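Local structure of 3-dehydroquinate dehydratase (Geobacillus kaustophilus, 2YR1) at residues L49-D54 / I79-T84; P202-A207 / S224-A229; D150-K155 / P182-V187. The protein probably catalyses the cis-dehydration of 3-dehydroquinate to 3-dehydroshikimate through a Schiff-base intermediate, the third step of the chorismate pathway. All coordinates share one frame; numbering follows the deposited sequence.

Followed from the N terminus, the chain closes contact 1 first (49-54 with 79-84), then contact 3 (150-155 with 182-187) and last contact 2 (202-207 with 224-229). The three are in series: none nests in or crosses another. Contact 1 pairs the neighbouring barrel strands 48-52 and 81-84 around helix 62-75. Contact 3 ties the loop after strand 141-148 to the outer helix 182-198, which leads into strand 203-207 of contact 2. Contact 2 brings that strand against strand 226-228 and so closes the barrel. Across the interior, contacts 1 and 2 touch where Glu50 OE1 lies 3.3 Å from Phe228 CE1.

Contact 1 of 3, residues L49-D54 / I79-T84; sequences LEWRAD and IPILFT
Trp51 and Phe83 lie side by side with their rings oblique, neither stacked nor edge-to-face, the Trp51 five-membered ring and the Phe83 ring having planes at 58° and centroids 4.8 Å apart. Ala53 CB lies over one face of the indole, above its centre, and also meets Phe83 CE1 at 3.5 Å. The third flat group, the Arg52 guanidinium, presents its edge to the carboxylate of Asp54.

The backbones beneath belong to a beta-alpha-beta unit of the TIM barrel, strands 48-52 and 81-84 running parallel with their axes 21° apart. Hydrogen bonds alternate as expected for parallel strands: Leu49 N to Pro80 O, Leu82 N to Leu49 O at 2.7 Å, Trp51 N to Leu82 O and Thr84 N to Trp51 O. Leu49, Trp51, Ile81 and Phe83 share one face of the sheet, where helices 31-43 and 62-75 receive the first three.

Glu50, Arg52, Leu82 and Thr84 share the other face, and Glu50 and Arg52 are predicted to bind 3-dehydroquinate. Glu50 CG stands anti to its backbone N (chi1 175°), which carries the chain past Leu82, CG resting 3.8 Å from Leu82 CD2. Beyond it, Thr84 OG1 donates to Glu50 OE2 at 2.8 Å, taking the anti lone pair, and Arg86 NH2 makes a long, weak ion pair with the same oxygen. An alanine in place of Glu50 would probably leave the Thr84 hydroxyl without this acceptor and open a gap beside the Leu82 methyl group.

Arg52, bent at chi2 and chi3, binds Asp54 side-on while its NH1 reaches Ser235 O. In that grip NE meets Asp54 OD1 and NH2 meets Asp54 OD2, both at 2.9 Å and both on syn lone pairs.

Contact 2 of 3, residues P202-A207 / S224-A229; sequences PLITMA and SAVTFA
Leu203 O accepts a hydrogen bond from Ala225 N (2.7 Å, N-H...O angle 167°), and Ser224 CA adds a weaker CA-H...O contact at 3.4 Å. Two residues further along the strand, Thr205 N gives a straight bond (180°) to Ser224 OG at 2.8 Å, so a side-chain hydroxyl stands in for a backbone carbonyl. Ser224 OG is anti to its own backbone N, which carries it alongside strand 203-207, whereas Thr205 OG1 turns to Thr192.

Here the TIM barrel closes, strand 203-207 meeting strand 226-228. The strands diverge, their axes 38° apart and no nearer than 6.7 Å. In the widening seam a water 2.7 Å from Thr205 O and from Val226 O could donate to each, though other acceptors nearby compete for its two hydrogens. Val226 N is buried here with no partner in the model.

Apolar side chains meet beside this seam. The Ile204 side chain runs aslant across that of Val226, CG1 3.8 Å from Val226 CG2. Met206, bent at chi2 and chi3, brings CE over one face of the Phe228 ring, offset toward the rim, a CH-pi contact 4.0 Å from the centroid. The Phe228 ring also adjoins Gln239, predicted to bind 3-dehydroquinate. The closure therefore rests on a single backbone-to-backbone hydrogen bond between these segments, with a serine hydroxyl, a water and a methyl-on-ring contact joining the remainder.

Contact 3 of 3, residues D150-K155 / P182-V187; sequences DGTPRK and PEDVLV
Thr152 and Asp184 form the tight part of this surface contact, their side chains running antiparallel, flank to flank, with Thr152 CB 3.6 Å from Asp184 CG. One helical turn on, Val187 CG1, anti to its backbone N (chi1 165°), presses on the loop backbone, 3.8 Å from both Pro153 O and Lys155 N. All these contacts are van der Waals packing.

The polar side is looser and wet. One water lies 2.8 Å from Thr152 O and from Asp184 OD1 and could bridge them; another accepts from Thr152 N at 2.6 Å and reaches Asp184 OD2 at 3.3 Å. Lys155 NZ turns away to a salt bridge with Glu194.

In the TIM barrel this joins the loop between strand 141-148 and helix 155-167, where Arg154 is at the N-cap position, to the start of helix 182-198. That helix turns Val185 and Leu186 to Phe222 of the second subunit. Lys180 N, bonded to OD2, positions the Asp184 carboxylate, whose direct contact with Thr152 is carbon packing. The polar link between Asp184 and the Thr152 backbone is therefore water-mediated, and is likely to be more adaptable than a direct bond.

Contact 1 of 3, residues L49-D54 / I79-T84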
loop_
_atom_site.group_PDB
_atom_site.type_symbol
_atom_site.label_atom_id
_atom_site.label_comp_id
_atom_site.label_asym_id
_atom_site.label_seq_id
_atom_site.Cartn_x
_atom_site.Cartn_y
_atom_site.Cartn_z
ATOM N N LEU A 49 18.253 14.624 4.326
ATOM C CA LEU A 49 18.688 14.415 5.701
ATOM C C LEU A 49 17.924 15.368 6.608
ATOM O O LEU A 49 17.966 16.583 6.402
ATOM C CB LEU A 49 20.186 14.720 5.798
ATOM C CG LEU A 49 21.010 14.245 6.990
ATOM C CD1 LEU A 49 21.048 12.735 7.018
ATOM C CD2 LEU A 49 22.422 14.783 6.848
ATOM N N GLU A 50 17.213 14.837 7.596
ATOM C CA GLU A 50 16.484 15.705 8.512
ATOM C C GLU A 50 17.137 15.704 9.878
ATOM O O GLU A 50 17.014 14.739 10.628
ATOM C CB GLU A 50 15.031 15.278 8.712
ATOM C CG GLU A 50 14.351 16.159 9.771
ATOM C CD GLU A 50 13.003 15.641 10.235
ATOM O OE1 GLU A 50 12.849 14.410 10.408
ATOM O OE2 GLU A 50 12.098 16.471 10.448
ATOM N N TRP A 51 17.845 16.760 10.235
ATOM C CA TRP A 51 18.390 16.684 11.560
ATOM C C TRP A 51 17.385 17.291 12.504
ATOM O O TRP A 51 16.949 18.431 12.353
ATOM C CB TRP A 51 19.813 17.272 11.631
ATOM C CG TRP A 51 20.029 18.665 12.064
ATOM C CD1 TRP A 51 19.724 19.797 11.368
ATOM C CD2 TRP A 51 20.805 19.087 13.198
ATOM N NE1 TRP A 51 20.283 20.899 11.988
ATOM C CE2 TRP A 51 20.949 20.491 13.113
ATOM C CE3 TRP A 51 21.399 18.411 14.274
ATOM C CZ2 TRP A 51 21.666 21.236 14.059
ATOM C CZ3 TRP A 51 22.112 19.151 15.214
ATOM C CH2 TRP A 51 22.237 20.550 15.100
ATOM N N ARG A 52 16.937 16.442 13.421
ATOM C CA ARG A 52 15.966 16.791 14.433
ATOM C C ARG A 52 16.680 17.515 15.576
ATOM O O ARG A 52 16.908 16.959 16.662
ATOM C CB ARG A 52 15.288 15.518 14.932
ATOM C CG ARG A 52 14.183 15.001 14.033
ATOM C CD ARG A 52 12.980 15.917 14.134
ATOM N NE ARG A 52 12.432 15.955 15.489
ATOM C CZ ARG A 52 11.691 14.985 16.019
ATOM N NH1 ARG A 52 11.410 13.905 15.305
ATOM N NH2 ARG A 52 11.226 15.094 17.259
ATOM N N ALA A 53 17.013 18.775 15.313
ATOM C CA ALA A 53 17.736 19.610 16.259
ATOM C C ALA A 53 17.141 19.691 17.659
ATOM O O ALA A 53 17.817 20.143 18.589
ATOM C CB ALA A 53 17.909 21.011 15.675
ATOM N N ASP A 54 15.897 19.257 17.832
ATOM C CA ASP A 54 15.297 19.324 19.156
ATOM C C ASP A 54 15.846 18.285 20.136
ATOM O O ASP A 54 15.439 18.248 21.303
ATOM C CB ASP A 54 13.771 19.245 19.073
ATOM C CG ASP A 54 13.282 18.139 18.169
ATOM O OD1 ASP A 54 13.695 18.097 16.992
ATOM O OD2 ASP A 54 12.467 17.320 18.641
ATOM N N ILE A 79 23.642 16.234 -0.421
ATOM C CA ILE A 79 22.379 15.766 0.141
ATOM C C ILE A 79 21.726 16.946 0.836
ATOM O O ILE A 79 22.321 17.585 1.710
ATOM C CB ILE A 79 22.533 14.618 1.183
ATOM C CG1 ILE A 79 22.921 13.300 0.508
ATOM C CG2 ILE A 79 21.178 14.368 1.882
ATOM C CD1 ILE A 79 24.243 13.306 -0.170
ATOM N N PRO A 80 20.494 17.274 0.430
ATOM C CA PRO A 80 19.778 18.389 1.035
ATOM C C PRO A 80 19.560 18.140 2.520
ATOM O O PRO A 80 19.293 17.001 2.942
ATOM C CB PRO A 80 18.464 18.408 0.258
ATOM C CG PRO A 80 18.866 17.918 -1.077
ATOM C CD PRO A 80 19.789 16.778 -0.764
ATOM N N ILE A 81 19.687 19.195 3.317
ATOM C CA ILE A 81 19.472 19.082 4.751
ATOM C C ILE A 81 18.273 19.891 5.221
ATOM O O ILE A 81 18.199 21.113 5.008
ATOM C CB ILE A 81 20.712 19.532 5.564
ATOM C CG1 ILE A 81 21.923 18.666 5.197
ATOM C CG2 ILE A 81 20.441 19.383 7.044
ATOM C CD1 ILE A 81 23.210 19.049 5.953
ATOM N N LEU A 82 17.331 19.190 5.852
ATOM C CA LEU A 82 16.125 19.790 6.400
ATOM C C LEU A 82 16.383 19.992 7.892
ATOM O O LEU A 82 16.672 19.026 8.608
ATOM C CB LEU A 82 14.930 18.859 6.196
ATOM C CG LEU A 82 13.654 19.038 7.032
ATOM C CD1 LEU A 82 12.928 20.334 6.696
ATOM C CD2 LEU A 82 12.746 17.847 6.751
ATOM N N PHE A 83 16.301 21.248 8.341
ATOM C CA PHE A 83 16.530 21.605 9.741
ATOM C C PHE A 83 15.185 21.639 10.433
ATOM O O PHE A 83 14.303 22.417 10.060
ATOM C CB PHE A 83 17.189 22.976 9.848
ATOM C CG PHE A 83 17.463 23.406 11.260
ATOM C CD1 PHE A 83 18.576 22.938 11.937
ATOM C CD2 PHE A 83 16.597 24.268 11.920
ATOM C CE1 PHE A 83 18.833 23.318 13.254
ATOM C CE2 PHE A 83 16.841 24.659 13.238
ATOM C CZ PHE A 83 17.969 24.176 13.907
ATOM N N THR A 84 15.037 20.799 11.453
ATOM C CA THR A 84 13.787 20.671 12.180
ATOM C C THR A 84 13.920 20.755 13.698
ATOM O O THR A 84 14.754 20.073 14.294
ATOM C CB THR A 84 13.133 19.312 11.865
ATOM O OG1 THR A 84 13.003 19.162 10.447
ATOM C CG2 THR A 84 11.767 19.193 12.535
#

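Contact 2 of 3, residues P202-A207 / S224-A229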
loop_
_atom_site.group_PDB
_atom_site.type_symbol
_atom_site.label_atom_id
_atom_site.label_comp_id
_atom_site.label_asym_id
_atom_site.label_seq_id
_atom_site.Cartn_x
_atom_site.Cartn_y
_atom_site.Cartn_z
ATOM N N PRO A 202 4.091 20.586 -3.233
ATOM C CA PRO A 202 4.278 19.184 -2.817
ATOM C C PRO A 202 3.689 18.941 -1.428
ATOM O O PRO A 202 3.582 19.861 -0.619
ATOM C CB PRO A 202 5.804 19.012 -2.827
ATOM C CG PRO A 202 6.223 19.954 -3.958
ATOM C CD PRO A 202 5.380 21.180 -3.662
ATOM N N LEU A 203 3.338 17.689 -1.159
ATOM C CA LEU A 203 2.745 17.269 0.102
ATOM C C LEU A 203 3.569 16.139 0.728
ATOM O O LEU A 203 4.145 15.310 0.017
ATOM C CB LEU A 203 1.342 16.724 -0.175
ATOM C CG LEU A 203 0.055 17.530 -0.044
ATOM C CD1 LEU A 203 0.296 19.004 -0.255
ATOM C CD2 LEU A 203 -0.958 16.960 -1.018
ATOM N N ILE A 204 3.628 16.114 2.053
ATOM C CA ILE A 204 4.320 15.036 2.772
ATOM C C ILE A 204 3.336 14.567 3.801
ATOM O O ILE A 204 2.963 15.329 4.695
ATOM C CB ILE A 204 5.567 15.495 3.531
ATOM C CG1 ILE A 204 6.574 16.126 2.575
ATOM C CG2 ILE A 204 6.219 14.296 4.261
ATOM C CD1 ILE A 204 7.756 16.758 3.314
ATOM N N THR A 205 2.901 13.316 3.687
ATOM C CA THR A 205 1.954 12.793 4.655
ATOM C C THR A 205 2.382 11.407 5.102
ATOM O O THR A 205 3.120 10.702 4.394
ATOM C CB THR A 205 0.513 12.662 4.078
ATOM O OG1 THR A 205 0.495 11.653 3.070
ATOM C CG2 THR A 205 0.002 13.993 3.502
ATOM N N MET A 206 1.919 11.024 6.286
ATOM C CA MET A 206 2.202 9.704 6.834
ATOM C C MET A 206 1.304 9.365 8.019
ATOM O O MET A 206 0.818 10.252 8.733
ATOM C CB MET A 206 3.676 9.578 7.285
ATOM C CG MET A 206 4.125 10.606 8.320
ATOM S SD MET A 206 4.705 12.141 7.544
ATOM C CE MET A 206 6.420 11.754 7.191
ATOM N N ALA A 207 1.051 8.075 8.179
ATOM C CA ALA A 207 0.318 7.551 9.329
ATOM C C ALA A 207 1.516 6.862 9.994
ATOM O O ALA A 207 2.259 6.116 9.335
ATOM C CB ALA A 207 -0.728 6.514 8.907
ATOM N N SER A 224 2.082 11.815 -1.732
ATOM C CA SER A 224 3.088 12.139 -0.720
ATOM C C SER A 224 4.449 12.059 -1.393
ATOM O O SER A 224 4.894 10.979 -1.819
ATOM C CB SER A 224 3.012 11.180 0.476
ATOM O OG SER A 224 3.805 11.668 1.557
ATOM N N ALA A 225 5.113 13.210 -1.470
ATOM C CA ALA A 225 6.404 13.324 -2.142
ATOM C C ALA A 225 7.634 12.870 -1.396
ATOM O O ALA A 225 8.683 12.634 -2.017
ATOM C CB ALA A 225 6.607 14.756 -2.595
ATOM N N VAL A 226 7.521 12.758 -0.079
ATOM C CA VAL A 226 8.655 12.369 0.739
ATOM C C VAL A 226 8.249 11.305 1.748
ATOM O O VAL A 226 7.153 11.371 2.283
ATOM C CB VAL A 226 9.174 13.555 1.554
ATOM C CG1 VAL A 226 10.376 13.117 2.374
ATOM C CG2 VAL A 226 9.505 14.714 0.650
ATOM N N THR A 227 9.110 10.320 1.982
ATOM C CA THR A 227 8.818 9.292 2.991
ATOM C C THR A 227 10.039 9.253 3.923
ATOM O O THR A 227 11.179 9.356 3.462
ATOM C CB THR A 227 8.579 7.884 2.369
ATOM O OG1 THR A 227 8.230 6.951 3.406
ATOM C CG2 THR A 227 9.849 7.372 1.675
ATOM N N PHE A 228 9.793 9.149 5.229
ATOM C CA PHE A 228 10.868 9.112 6.205
ATOM C C PHE A 228 11.246 7.674 6.578
ATOM O O PHE A 228 10.390 6.888 7.001
ATOM C CB PHE A 228 10.480 9.889 7.467
ATOM C CG PHE A 228 10.399 11.392 7.275
ATOM C CD1 PHE A 228 10.645 12.245 8.345
ATOM C CD2 PHE A 228 10.071 11.952 6.043
ATOM C CE1 PHE A 228 10.569 13.633 8.189
ATOM C CE2 PHE A 228 9.989 13.343 5.875
ATOM C CZ PHE A 228 10.240 14.180 6.949
ATOM N N ALA A 229 12.529 7.343 6.422
ATOM C CA ALA A 229 13.024 5.994 6.733
ATOM C C ALA A 229 14.178 6.050 7.729
ATOM O O ALA A 229 14.735 7.126 7.994
ATOM C CB ALA A 229 13.482 5.318 5.467
HETATM O O HOH W 1 5.777 10.279 4.268
#

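Contact 3 of 3, residues D150-K155 / P182-V187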
loop_
_atom_site.group_PDB
_atom_site.type_symbol
_atom_site.label_atom_id
_atom_site.label_comp_id
_atom_site.label_asym_id
_atom_site.label_seq_id
_atom_site.Cartn_x
_atom_site.Cartn_y
_atom_site.Cartn_z
ATOM N N ASP A 150 -1.897 11.653 18.946
ATOM C CA ASP A 150 -2.899 10.960 19.736
ATOM C C ASP A 150 -4.039 10.315 18.957
ATOM O O ASP A 150 -4.914 9.672 19.542
ATOM C CB ASP A 150 -3.473 11.918 20.798
ATOM C CG ASP A 150 -2.403 12.457 21.730
ATOM O OD1 ASP A 150 -1.489 11.688 22.078
ATOM O OD2 ASP A 150 -2.465 13.640 22.123
ATOM N N GLY A 151 -4.038 10.480 17.640
ATOM C CA GLY A 151 -5.097 9.897 16.850
ATOM C C GLY A 151 -5.067 10.423 15.440
ATOM O O GLY A 151 -4.114 11.080 15.042
ATOM N N THR A 152 -6.131 10.141 14.697
ATOM C CA THR A 152 -6.252 10.563 13.311
ATOM C C THR A 152 -7.524 11.401 13.145
ATOM O O THR A 152 -8.642 10.882 13.202
ATOM C CB THR A 152 -6.307 9.329 12.398
ATOM O OG1 THR A 152 -5.094 8.587 12.556
ATOM C CG2 THR A 152 -6.491 9.734 10.927
ATOM N N PRO A 153 -7.367 12.722 12.968
ATOM C CA PRO A 153 -8.552 13.574 12.796
ATOM C C PRO A 153 -9.317 13.261 11.517
ATOM O O PRO A 153 -8.864 12.475 10.682
ATOM C CB PRO A 153 -7.983 14.996 12.815
ATOM C CG PRO A 153 -6.549 14.836 12.518
ATOM C CD PRO A 153 -6.145 13.522 13.123
ATOM N N ARG A 154 -10.489 13.865 11.360
ATOM C CA ARG A 154 -11.274 13.599 10.168
ATOM C C ARG A 154 -10.591 14.128 8.911
ATOM O O ARG A 154 -9.806 15.069 8.970
ATOM C CB ARG A 154 -12.665 14.206 10.301
ATOM C CG ARG A 154 -13.608 13.744 9.211
ATOM C CD ARG A 154 -15.039 14.141 9.514
ATOM N NE ARG A 154 -15.986 13.236 8.867
ATOM C CZ ARG A 154 -17.275 13.144 9.189
ATOM N NH1 ARG A 154 -17.783 13.909 10.154
ATOM N NH2 ARG A 154 -18.053 12.275 8.554
ATOM N N LYS A 155 -10.893 13.500 7.779
ATOM C CA LYS A 155 -10.335 13.892 6.491
ATOM C C LYS A 155 -10.459 15.404 6.264
ATOM O O LYS A 155 -9.538 16.030 5.762
ATOM C CB LYS A 155 -11.048 13.151 5.362
ATOM C CG LYS A 155 -10.695 13.669 3.989
ATOM C CD LYS A 155 -11.784 13.363 2.970
ATOM C CE LYS A 155 -13.033 14.237 3.170
ATOM N NZ LYS A 155 -12.779 15.714 3.170
ATOM N N PRO A 182 -7.265 0.448 10.690
ATOM C CA PRO A 182 -6.976 0.468 9.253
ATOM C C PRO A 182 -7.780 1.589 8.601
ATOM O O PRO A 182 -7.313 2.269 7.673
ATOM C CB PRO A 182 -7.424 -0.918 8.798
ATOM C CG PRO A 182 -7.010 -1.768 9.961
ATOM C CD PRO A 182 -7.470 -0.935 11.159
ATOM N N GLU A 183 -8.995 1.797 9.092
ATOM C CA GLU A 183 -9.806 2.857 8.532
ATOM C C GLU A 183 -9.088 4.204 8.627
ATOM O O GLU A 183 -9.175 5.011 7.705
ATOM C CB GLU A 183 -11.176 2.931 9.219
ATOM C CG GLU A 183 -12.084 3.971 8.582
ATOM C CD GLU A 183 -12.063 3.899 7.053
ATOM O OE1 GLU A 183 -11.910 4.961 6.384
ATOM O OE2 GLU A 183 -12.193 2.772 6.523
ATOM N N ASP A 184 -8.380 4.439 9.730
ATOM C CA ASP A 184 -7.635 5.687 9.913
ATOM C C ASP A 184 -6.546 5.832 8.868
ATOM O O ASP A 184 -6.268 6.940 8.410
ATOM C CB ASP A 184 -6.968 5.753 11.283
ATOM C CG ASP A 184 -7.929 6.125 12.385
ATOM O OD1 ASP A 184 -8.991 6.745 12.099
ATOM O OD2 ASP A 184 -7.595 5.799 13.540
ATOM N N VAL A 185 -5.918 4.715 8.517
ATOM C CA VAL A 185 -4.861 4.739 7.513
ATOM C C VAL A 185 -5.431 5.187 6.169
ATOM O O VAL A 185 -4.833 6.002 5.482
ATOM C CB VAL A 185 -4.189 3.345 7.377
ATOM C CG1 VAL A 185 -3.147 3.370 6.299
ATOM C CG2 VAL A 185 -3.542 2.956 8.713
ATOM N N LEU A 186 -6.608 4.682 5.813
ATOM C CA LEU A 186 -7.246 5.058 4.554
ATOM C C LEU A 186 -7.677 6.546 4.618
ATOM O O LEU A 186 -7.608 7.243 3.626
ATOM C CB LEU A 186 -8.443 4.132 4.286
ATOM C CG LEU A 186 -8.077 2.649 4.048
ATOM C CD1 LEU A 186 -9.335 1.860 3.732
ATOM C CD2 LEU A 186 -7.075 2.520 2.887
ATOM N N VAL A 187 -8.127 7.023 5.784
ATOM C CA VAL A 187 -8.480 8.443 5.929
ATOM C C VAL A 187 -7.245 9.318 5.559
ATOM O O VAL A 187 -7.341 10.300 4.798
ATOM C CB VAL A 187 -8.906 8.755 7.383
ATOM C CG1 VAL A 187 -8.909 10.237 7.634
ATOM C CG2 VAL A 187 -10.274 8.166 7.635
HETATM O O HOH W 2 -9.990 9.208 11.341
HETATM O O HOH W 3 -7.641 8.300 15.633
HETATM O O HOH W 4 -10.317 8.888 14.401
#